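Local atomic coordinates of mirolysin (Tannerella forsythia, PDB entry 6R7V), a protein that probably hydrolyses peptide bonds as a zinc-dependent metzincin of the pappalysin family, and appears here as a zymogen whose latency rests on a cysteine switch. Residues 39-45 with 287-293; 130-136 with 165-169; 262-267 with 276-282. The protein carries 1 engineered substitution. All coordinates share one frame; numbering follows the deposited sequence.

Three contacts illustrate how distant parts of a peptidase chain are brought together, two of them near the zinc ion. Leaving helix 20-32, the chain reaches 39-45, just ahead of strand 45-55, and interaction 1 binds this segment to 287-293, closing a loop of 241 intervening residues. Both other contacts nest inside it, in series. Interaction 2 comes first, joining the loop segment 130-136 to 165-169 on a strand of the mixed sheet. Interaction 3 then closes the shorter span between 262-267 and 276-282, on the other side of the chain's centre. Helix 280-288 serves two contacts: interaction 3 involves its first turn and interaction 1 the region where it runs out, beside the start of strand 45-55.

Interaction 1. Residues 39-45 with 287-293; sequences SVPSSTI and RSLFDTQ
Ile45 serves two flat groups of the other segment at once: its CD1 lies over one face of the Arg287 guanidinium, toward the rim, while its CG2 sits above the centre of the Phe290 ring, 3.6 Å from the centroid, in a CH-pi contact. At the guanidinium edge are the carbonyl oxygens of Pro41 and Ser43; at the edge of the phenyl ring is the Arg287 carbonyl O. A type I beta turn, Ser288 to Asp291, follows on from helix 280-288 and packs against the segment that enters strand 45-55. Ile45 can reach both groups because its chi1 of -68° sets CG2 anti to the backbone N, with CG1, which carries CD1, beside that nitrogen.

Arg287 shows how one nitrogen can gather a bend of backbone. Its NH2 bonds Pro41 O at 2.8 Å and Ser43 O at 2.8 Å, the latter nearly straight at 172°, and both oxygens lie close to the guanidinium plane. NH1 turns to Ala99 O, so the buried group also ties in the approach to strand 101-105. Pro41 rests its CG 3.3 Å from Phe290 O.

From Asp291 onward the contact is made by hydrogen bonds. Thr292 N bonds Ser39 O at 3.0 Å, and Ser39 N meets Asp291 OD2 at 2.7 Å from above the carboxylate plane. The other oxygen, OD1, accepts from Gln293 N in an Asx turn and from Thr294 N, so both ends of the carboxylate are engaged. Outermost, Ser39 OG donates to Thr292 OG1 at 2.7 Å, and Gln293 NE2 gives that same oxygen a second bond.

Interaction 2. Residues 130-136 with 165-169; sequences MEMDNVK and GYAQF
Tyr166 and Asp133 form the direct hydrogen bond of this contact: the phenol OH donates to Asp133 OD1 at 2.7 Å, approaching nearly in line with the C-O bond, and this oxygen lies at the ring's edge, in its plane. A salt bridge adds a second grip, for Lys136 NZ stands 3.0 Å from the same OD1 but comes from above the carboxylate plane. The lysine chain, extended beyond CG, delivers its ammonium to Thr179 O as well.

Water extends the polar network. One molecule donates to Asp133 OD2 and to Gln168 OE1, each at 2.7 Å; the amide oxygen is held by Thr179 OG1 too. Another donates to Tyr166 OH at 3.0 Å while accepting from Val135 N, so protein and solvent both engage the phenol.

Apolar packing comes over one ring face. In one of two modelled conformers, Met130 places CG 3.4 Å from the Tyr166 centroid in a CH-pi contact, chi1 of 174° carrying it across the ring, and Met130 SD lies 4.3 Å from the same centroid, a Met-aromatic contact.

As in metzincins generally, the strand, 165-167, runs antiparallel to its sheet neighbour, 182-185; the Tyr166 side chain is about 7 Å from the zinc ion. Gly165 makes a backbone hydrogen bond with Gly7, next to the zinc ligand Cys6, while Val135 packs on Val183 of strand 182-185 and Trp155 of strand 152-157.

Interaction 3. Residues 262-267 with 276-282; sequences MFMNYM and NLFTKGQ
Asn265 and Gln282 join their amides in a reciprocal pair of hydrogen bonds: Gln282 NE2 donates to Asn265 OD1 at 2.9 Å, and Asn265 ND2 to Gln282 OE1 at 2.9 Å. The motif is the Met-turn of metzincins, joined to the start of helix 280-288. Their amide planes are 49° apart, yet each acceptor lies in the plane of its donor amide.

Beside the pair, Tyr266 turns a ring edge onto the face of Phe278 in a T-shaped stack, centroids 4.7 Å apart, with CD2 over the middle of the phenyl ring. Backbone bonds flank it: Asn276 N reaches Met264 O at 2.8 Å, and Tyr266 N Leu277 O at 3.1 Å.

A second shell fixes these groups. Met267 N meets Asn265 OD1 at 2.9 Å in an Asx turn, from the opposite face to Gln282 NE2, consistent with a role in placing Met267 beneath the metal, its side chain about 5 Å from the zinc ion. Tyr266 O holds the ligand His207 through ND1. Gln282 OE1 also accepts from Thr279 N, completing a capping box with Gln282 N and Thr279 OG1, an oxygen bonded to Asp234. Met262 SD packs 3.5 Å from CG2, the methyl of Thr279.

Interaction 1. Residues 39-45 with 287-293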
loop_
_atom_site.group_PDB
_atom_site.type_symbol
_atom_site.label_atom_id
_atom_site.label_comp_id
_atom_site.label_asym_id
_atom_site.label_seq_id
_atom_site.Cartn_x
_atom_site.Cartn_y
_atom_site.Cartn_z
ATOM N N SER A 39 -14.479 -13.233 12.133
ATOM C CA SER A 39 -14.817 -12.114 13.007
ATOM C C SER A 39 -14.334 -10.755 12.429
ATOM O O SER A 39 -13.953 -9.859 13.188
ATOM C CB SER A 39 -14.239 -12.356 14.398
ATOM O OG SER A 39 -14.812 -11.459 15.333
ATOM N N VAL A 40 -14.420 -10.590 11.092
ATOM C CA VAL A 40 -14.044 -9.348 10.392
ATOM C C VAL A 40 -14.980 -8.207 10.873
ATOM O O VAL A 40 -16.192 -8.412 10.949
ATOM C CB VAL A 40 -14.077 -9.523 8.849
ATOM C CG1 VAL A 40 -13.608 -8.260 8.129
ATOM C CG2 VAL A 40 -13.224 -10.714 8.426
ATOM N N PRO A 41 -14.436 -7.026 11.240
ATOM C CA PRO A 41 -15.289 -5.953 11.760
ATOM C C PRO A 41 -16.358 -5.466 10.795
ATOM O O PRO A 41 -16.162 -5.428 9.577
ATOM C CB PRO A 41 -14.299 -4.820 12.060
ATOM C CG PRO A 41 -12.990 -5.460 12.185
ATOM C CD PRO A 41 -13.018 -6.614 11.232
ATOM N N SER A 42 -17.491 -5.062 11.353
ATOM C CA SER A 42 -18.571 -4.470 10.576
ATOM C C SER A 42 -18.460 -2.947 10.607
ATOM O O SER A 42 -19.246 -2.266 9.942
ATOM C CB SER A 42 -19.925 -4.911 11.127
ATOM O OG SER A 42 -20.057 -4.505 12.479
ATOM N N SER A 43 -17.498 -2.405 11.388
ATOM C CA SER A 43 -17.396 -0.962 11.519
ATOM C C SER A 43 -16.130 -0.393 10.902
ATOM O O SER A 43 -15.273 -1.109 10.393
ATOM C CB SER A 43 -17.494 -0.534 12.972
ATOM O OG SER A 43 -16.505 -1.196 13.739
ATOM N N THR A 44 -16.025 0.938 10.923
ATOM C CA THR A 44 -14.901 1.638 10.352
ATOM C C THR A 44 -13.610 1.235 11.042
ATOM O O THR A 44 -13.556 1.146 12.279
ATOM C CB THR A 44 -15.099 3.154 10.433
ATOM O OG1 THR A 44 -16.326 3.515 9.800
ATOM C CG2 THR A 44 -13.981 3.901 9.729
ATOM N N ILE A 45 -12.580 0.922 10.233
ATOM C CA ILE A 45 -11.257 0.563 10.720
ATOM C C ILE A 45 -10.437 1.837 10.688
ATOM O O ILE A 45 -10.412 2.510 9.655
ATOM C CB ILE A 45 -10.662 -0.554 9.829
ATOM C CG1 ILE A 45 -11.446 -1.859 10.027
ATOM C CG2 ILE A 45 -9.162 -0.725 10.107
ATOM C CD1 ILE A 45 -11.156 -2.919 8.953
ATOM N N ARG A 287 -9.872 -5.817 4.810
ATOM C CA ARG A 287 -10.536 -5.706 6.099
ATOM C C ARG A 287 -10.372 -6.946 6.973
ATOM O O ARG A 287 -10.425 -6.856 8.209
ATOM C CB ARG A 287 -12.027 -5.448 5.909
ATOM C CG ARG A 287 -12.294 -4.070 5.270
ATOM C CD ARG A 287 -13.797 -3.857 5.109
ATOM N NE ARG A 287 -14.521 -3.889 6.385
ATOM C CZ ARG A 287 -14.555 -2.888 7.262
ATOM N NH1 ARG A 287 -13.936 -1.733 6.997
ATOM N NH2 ARG A 287 -15.215 -3.025 8.410
ATOM N N SER A 288 -10.156 -8.096 6.314
ATOM C CA SER A 288 -10.010 -9.370 7.028
ATOM C C SER A 288 -8.817 -9.367 7.994
ATOM O O SER A 288 -8.847 -10.106 8.990
ATOM C CB SER A 288 -9.891 -10.532 6.043
ATOM O OG SER A 288 -8.626 -10.585 5.406
ATOM N N LEU A 289 -7.819 -8.516 7.754
ATOM C CA LEU A 289 -6.634 -8.432 8.636
ATOM C C LEU A 289 -6.979 -7.851 9.988
ATOM O O LEU A 289 -6.169 -7.948 10.910
ATOM C CB LEU A 289 -5.547 -7.573 7.987
ATOM C CG LEU A 289 -5.024 -8.043 6.638
ATOM C CD1 LEU A 289 -4.103 -7.018 6.053
ATOM C CD2 LEU A 289 -4.262 -9.362 6.747
ATOM N N PHE A 290 -8.194 -7.292 10.134
ATOM C CA PHE A 290 -8.579 -6.668 11.391
ATOM C C PHE A 290 -9.626 -7.509 12.115
ATOM O O PHE A 290 -10.246 -7.019 13.051
ATOM C CB PHE A 290 -9.054 -5.246 11.129
ATOM C CG PHE A 290 -7.966 -4.416 10.500
ATOM C CD1 PHE A 290 -7.096 -3.661 11.291
ATOM C CD2 PHE A 290 -7.824 -4.360 9.116
ATOM C CE1 PHE A 290 -6.100 -2.887 10.703
ATOM C CE2 PHE A 290 -6.820 -3.588 8.531
ATOM C CZ PHE A 290 -5.956 -2.873 9.328
ATOM N N ASP A 291 -9.792 -8.786 11.712
ATOM C CA ASP A 291 -10.673 -9.741 12.393
ATOM C C ASP A 291 -10.403 -9.595 13.896
ATOM O O ASP A 291 -9.250 -9.672 14.295
ATOM C CB ASP A 291 -10.337 -11.152 11.875
ATOM C CG ASP A 291 -11.065 -12.286 12.538
ATOM O OD1 ASP A 291 -10.874 -12.484 13.755
ATOM O OD2 ASP A 291 -11.783 -13.004 11.836
ATOM N N THR A 292 -11.437 -9.295 14.704
ATOM C CA THR A 292 -11.256 -8.959 16.133
ATOM C C THR A 292 -10.678 -10.093 17.003
ATOM O O THR A 292 -10.168 -9.808 18.094
ATOM C CB THR A 292 -12.573 -8.465 16.753
ATOM O OG1 THR A 292 -13.523 -9.516 16.687
ATOM C CG2 THR A 292 -13.126 -7.213 16.070
ATOM N N GLN A 293 -10.720 -11.343 16.527
ATOM C CA GLN A 293 -10.249 -12.486 17.317
ATOM C C GLN A 293 -8.889 -13.001 16.851
ATOM O O GLN A 293 -8.072 -13.379 17.693
ATOM C CB GLN A 293 -11.272 -13.642 17.282
ATOM C CG GLN A 293 -12.710 -13.274 17.683
ATOM C CD GLN A 293 -12.853 -12.559 19.009
ATOM O OE1 GLN A 293 -12.438 -13.047 20.062
ATOM N NE2 GLN A 293 -13.473 -11.389 18.981
#

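Interaction 2. Residues 130-136 with 165-169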
loop_
_atom_site.group_PDB
_atom_site.type_symbol
_atom_site.label_atom_id
_atom_site.label_comp_id
_atom_site.label_asym_id
_atom_site.label_seq_id
_atom_site.Cartn_x
_atom_site.Cartn_y
_atom_site.Cartn_z
ATOM N N MET A 130 16.002 -0.687 -0.948
ATOM C CA MET A 130 14.929 -1.561 -0.498
ATOM C C MET A 130 15.516 -2.824 0.112
ATOM O O MET A 130 15.063 -3.255 1.179
ATOM C CB MET A 130 13.961 -1.925 -1.623
ATOM C CG MET A 130 12.951 -2.930 -1.161
ATOM S SD MET A 130 12.006 -3.733 -2.438
ATOM C CE MET A 130 13.258 -4.790 -3.179
ATOM N N GLU A 131 16.557 -3.385 -0.533
ATOM C CA GLU A 131 17.300 -4.587 -0.154
ATOM C C GLU A 131 17.809 -4.535 1.296
ATOM O O GLU A 131 17.673 -5.520 2.027
ATOM C CB GLU A 131 18.480 -4.783 -1.125
ATOM C CG GLU A 131 18.056 -5.018 -2.573
ATOM C CD GLU A 131 17.511 -3.851 -3.380
ATOM O OE1 GLU A 131 17.835 -2.685 -3.058
ATOM O OE2 GLU A 131 16.762 -4.111 -4.350
ATOM N N MET A 132 18.367 -3.384 1.716
ATOM C CA MET A 132 18.897 -3.177 3.062
ATOM C C MET A 132 17.827 -2.775 4.074
ATOM O O MET A 132 18.035 -2.974 5.279
ATOM C CB MET A 132 19.969 -2.070 3.044
ATOM C CG MET A 132 21.222 -2.425 2.264
ATOM S SD MET A 132 22.409 -1.050 2.196
ATOM C CE MET A 132 22.882 -0.927 3.945
ATOM N N ASP A 133 16.720 -2.130 3.611
ATOM C CA ASP A 133 15.680 -1.553 4.494
ATOM C C ASP A 133 16.326 -0.501 5.410
ATOM O O ASP A 133 15.863 -0.248 6.527
ATOM C CB ASP A 133 14.976 -2.651 5.340
ATOM C CG ASP A 133 13.552 -2.972 4.943
ATOM O OD1 ASP A 133 12.936 -2.152 4.220
ATOM O OD2 ASP A 133 13.054 -4.025 5.358
ATOM N N ASN A 134 17.408 0.135 4.932
ATOM C CA ASN A 134 18.150 1.065 5.769
ATOM C C ASN A 134 17.349 2.321 6.174
ATOM O O ASN A 134 17.681 2.940 7.196
ATOM C CB ASN A 134 19.510 1.455 5.158
ATOM C CG ASN A 134 19.556 1.894 3.698
ATOM O OD1 ASN A 134 18.641 1.659 2.896
ATOM N ND2 ASN A 134 20.668 2.528 3.311
ATOM N N VAL A 135 16.274 2.674 5.435
ATOM C CA VAL A 135 15.509 3.871 5.840
ATOM C C VAL A 135 14.769 3.614 7.174
ATOM O O VAL A 135 14.343 4.559 7.845
ATOM C CB VAL A 135 14.522 4.311 4.705
ATOM C CG1 VAL A 135 13.292 3.395 4.641
ATOM C CG2 VAL A 135 14.070 5.761 4.890
ATOM N N LYS A 136 14.614 2.331 7.541
ATOM C CA LYS A 136 13.821 1.953 8.705
ATOM C C LYS A 136 14.656 1.793 9.954
ATOM O O LYS A 136 14.123 1.389 10.995
ATOM C CB LYS A 136 13.080 0.630 8.404
ATOM C CG LYS A 136 12.207 0.729 7.171
ATOM C CD LYS A 136 11.469 -0.576 6.927
ATOM C CE LYS A 136 10.578 -0.454 5.699
ATOM N NZ LYS A 136 10.096 -1.783 5.216
ATOM N N GLY A 165 8.249 3.041 -4.684
ATOM C CA GLY A 165 7.843 2.678 -3.336
ATOM C C GLY A 165 7.875 1.185 -3.133
ATOM O O GLY A 165 8.020 0.419 -4.102
ATOM N N TYR A 166 7.744 0.762 -1.872
ATOM C CA TYR A 166 7.642 -0.653 -1.547
ATOM C C TYR A 166 6.962 -0.829 -0.196
ATOM O O TYR A 166 6.968 0.076 0.643
ATOM C CB TYR A 166 8.997 -1.368 -1.594
ATOM C CG TYR A 166 9.986 -1.003 -0.512
ATOM C CD1 TYR A 166 10.118 -1.788 0.631
ATOM C CD2 TYR A 166 10.872 0.060 -0.682
ATOM C CE1 TYR A 166 11.067 -1.489 1.606
ATOM C CE2 TYR A 166 11.838 0.351 0.275
ATOM C CZ TYR A 166 11.948 -0.443 1.405
ATOM O OH TYR A 166 12.886 -0.149 2.365
ATOM N N ALA A 167 6.367 -1.995 0.011
ATOM C CA ALA A 167 5.664 -2.307 1.241
ATOM C C ALA A 167 6.120 -3.625 1.776
ATOM O O ALA A 167 6.567 -4.482 1.005
ATOM C CB ALA A 167 4.166 -2.380 0.956
ATOM N N GLN A 168 5.874 -3.857 3.056
ATOM C CA GLN A 168 6.104 -5.158 3.640
ATOM C C GLN A 168 4.733 -5.841 3.776
ATOM O O GLN A 168 3.793 -5.235 4.281
ATOM C CB GLN A 168 6.843 -5.059 4.995
ATOM C CG GLN A 168 7.239 -6.449 5.482
ATOM C CD GLN A 168 8.100 -6.391 6.709
ATOM O OE1 GLN A 168 9.270 -6.065 6.632
ATOM N NE2 GLN A 168 7.528 -6.713 7.851
ATOM N N PHE A 169 4.614 -7.105 3.344
ATOM C CA PHE A 169 3.340 -7.810 3.393
ATOM C C PHE A 169 3.015 -8.353 4.785
ATOM O O PHE A 169 3.945 -8.694 5.532
ATOM C CB PHE A 169 3.382 -8.995 2.415
ATOM C CG PHE A 169 3.317 -8.614 0.961
ATOM C CD1 PHE A 169 4.468 -8.584 0.183
ATOM C CD2 PHE A 169 2.108 -8.291 0.367
ATOM C CE1 PHE A 169 4.418 -8.168 -1.153
ATOM C CE2 PHE A 169 2.050 -7.926 -0.985
ATOM C CZ PHE A 169 3.202 -7.885 -1.740
HETATM O O HOH W 1 10.616 -4.881 4.613
HETATM O O HOH W 2 15.332 1.522 2.767
HETATM O O HOH W 3 8.100 -1.347 3.401
#

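Interaction 3. Residues 262-267 with 276-282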
loop_
_atom_site.group_PDB
_atom_site.type_symbol
_atom_site.label_atom_id
_atom_site.label_comp_id
_atom_site.label_asym_id
_atom_site.label_seq_id
_atom_site.Cartn_x
_atom_site.Cartn_y
_atom_site.Cartn_z
ATOM N N MET A 262 -8.840 -4.720 -15.681
ATOM C CA MET A 262 -9.103 -3.566 -14.822
ATOM C C MET A 262 -7.827 -2.743 -14.609
ATOM O O MET A 262 -7.240 -2.697 -13.510
ATOM C CB MET A 262 -9.666 -4.081 -13.494
ATOM C CG MET A 262 -10.507 -3.107 -12.805
ATOM S SD MET A 262 -11.072 -3.872 -11.269
ATOM C CE MET A 262 -12.619 -4.593 -11.746
ATOM N N PHE A 263 -7.383 -2.079 -15.684
ATOM C CA PHE A 263 -6.118 -1.335 -15.643
ATOM C C PHE A 263 -6.191 -0.101 -14.758
ATOM O O PHE A 263 -5.144 0.455 -14.433
ATOM C CB PHE A 263 -5.674 -0.943 -17.055
ATOM C CG PHE A 263 -6.644 -0.060 -17.794
ATOM C CD1 PHE A 263 -6.686 1.312 -17.554
ATOM C CD2 PHE A 263 -7.533 -0.601 -18.715
ATOM C CE1 PHE A 263 -7.584 2.128 -18.237
ATOM C CE2 PHE A 263 -8.423 0.216 -19.401
ATOM C CZ PHE A 263 -8.456 1.569 -19.150
ATOM N N MET A 264 -7.405 0.311 -14.356
ATOM C CA MET A 264 -7.620 1.473 -13.479
ATOM C C MET A 264 -7.690 1.058 -11.984
ATOM O O MET A 264 -7.993 1.880 -11.119
ATOM C CB MET A 264 -8.842 2.305 -13.914
ATOM C CG MET A 264 -10.225 1.677 -13.738
ATOM S SD MET A 264 -10.563 0.113 -14.589
ATOM C CE MET A 264 -10.346 0.608 -16.296
ATOM N N ASN A 265 -7.415 -0.207 -11.711
ATOM C CA ASN A 265 -7.293 -0.701 -10.333
ATOM C C ASN A 265 -6.031 -0.135 -9.726
ATOM O O ASN A 265 -4.995 -0.073 -10.398
ATOM C CB ASN A 265 -7.241 -2.220 -10.340
ATOM C CG ASN A 265 -7.437 -2.793 -8.951
ATOM O OD1 ASN A 265 -6.486 -2.929 -8.187
ATOM N ND2 ASN A 265 -8.687 -3.082 -8.589
ATOM N N TYR A 266 -6.074 0.239 -8.430
ATOM C CA TYR A 266 -4.859 0.770 -7.801
ATOM C C TYR A 266 -3.701 -0.212 -7.768
ATOM O O TYR A 266 -2.547 0.234 -7.620
ATOM C CB TYR A 266 -5.154 1.192 -6.352
ATOM C CG TYR A 266 -6.227 2.265 -6.233
ATOM C CD1 TYR A 266 -6.101 3.481 -6.887
ATOM C CD2 TYR A 266 -7.382 2.046 -5.491
ATOM C CE1 TYR A 266 -7.110 4.441 -6.838
ATOM C CE2 TYR A 266 -8.379 3.020 -5.399
ATOM C CZ TYR A 266 -8.241 4.203 -6.086
ATOM O OH TYR A 266 -9.227 5.152 -6.015
ATOM N N MET A 267 -3.962 -1.518 -7.896
ATOM C CA MET A 267 -2.909 -2.515 -7.829
ATOM C C MET A 267 -2.310 -2.847 -9.196
ATOM O O MET A 267 -1.581 -3.828 -9.318
ATOM C CB MET A 267 -3.423 -3.786 -7.138
ATOM C CG MET A 267 -3.911 -3.514 -5.693
ATOM S SD MET A 267 -2.836 -2.450 -4.655
ATOM C CE MET A 267 -1.332 -3.470 -4.580
ATOM N N ASN A 276 -8.627 4.479 -10.254
ATOM C CA ASN A 276 -9.794 5.021 -9.566
ATOM C C ASN A 276 -10.629 3.976 -8.804
ATOM O O ASN A 276 -11.714 4.334 -8.341
ATOM C CB ASN A 276 -10.708 5.807 -10.543
ATOM C CG ASN A 276 -10.972 5.014 -11.793
ATOM O OD1 ASN A 276 -11.481 3.899 -11.724
ATOM N ND2 ASN A 276 -10.587 5.550 -12.960
ATOM N N LEU A 277 -10.124 2.729 -8.599
ATOM C CA LEU A 277 -10.895 1.821 -7.750
ATOM C C LEU A 277 -10.092 0.714 -7.141
ATOM O O LEU A 277 -9.037 0.274 -7.659
ATOM C CB LEU A 277 -12.125 1.167 -8.472
ATOM C CG LEU A 277 -11.834 -0.100 -9.301
ATOM C CD1 LEU A 277 -13.137 -0.860 -9.610
ATOM C CD2 LEU A 277 -11.137 0.225 -10.618
ATOM N N PHE A 278 -10.646 0.252 -5.994
ATOM C CA PHE A 278 -10.445 -1.076 -5.447
ATOM C C PHE A 278 -11.704 -1.839 -5.734
ATOM O O PHE A 278 -12.768 -1.214 -5.817
ATOM C CB PHE A 278 -10.212 -1.095 -3.925
ATOM C CG PHE A 278 -8.870 -0.585 -3.441
ATOM C CD1 PHE A 278 -7.693 -1.282 -3.721
ATOM C CD2 PHE A 278 -8.801 0.539 -2.621
ATOM C CE1 PHE A 278 -6.470 -0.843 -3.206
ATOM C CE2 PHE A 278 -7.576 0.984 -2.121
ATOM C CZ PHE A 278 -6.419 0.305 -2.444
ATOM N N THR A 279 -11.637 -3.154 -5.793
ATOM C CA THR A 279 -12.874 -3.920 -5.929
ATOM C C THR A 279 -13.438 -4.322 -4.561
ATOM O O THR A 279 -12.727 -4.287 -3.539
ATOM C CB THR A 279 -12.664 -5.195 -6.734
ATOM O OG1 THR A 279 -11.858 -6.123 -5.997
ATOM C CG2 THR A 279 -12.112 -4.964 -8.100
ATOM N N LYS A 280 -14.690 -4.802 -4.544
ATOM C CA LYS A 280 -15.260 -5.341 -3.302
ATOM C C LYS A 280 -14.417 -6.519 -2.770
ATOM O O LYS A 280 -14.253 -6.659 -1.557
ATOM C CB LYS A 280 -16.693 -5.804 -3.540
ATOM C CG LYS A 280 -17.632 -4.624 -3.821
ATOM C CD LYS A 280 -19.003 -5.102 -4.288
ATOM C CE LYS A 280 -19.909 -3.933 -4.588
ATOM N NZ LYS A 280 -21.201 -4.398 -5.172
ATOM N N GLY A 281 -13.931 -7.381 -3.669
ATOM C CA GLY A 281 -13.107 -8.509 -3.241
ATOM C C GLY A 281 -11.798 -8.083 -2.606
ATOM O O GLY A 281 -11.329 -8.706 -1.639
ATOM N N GLN A 282 -11.165 -7.022 -3.159
ATOM C CA GLN A 282 -9.941 -6.501 -2.551
ATOM C C GLN A 282 -10.257 -5.913 -1.179
ATOM O O GLN A 282 -9.514 -6.170 -0.249
ATOM C CB GLN A 282 -9.305 -5.441 -3.462
ATOM C CG GLN A 282 -8.661 -6.031 -4.723
ATOM C CD GLN A 282 -8.248 -4.930 -5.672
ATOM O OE1 GLN A 282 -8.972 -3.944 -5.869
ATOM N NE2 GLN A 282 -7.036 -5.058 -6.245
#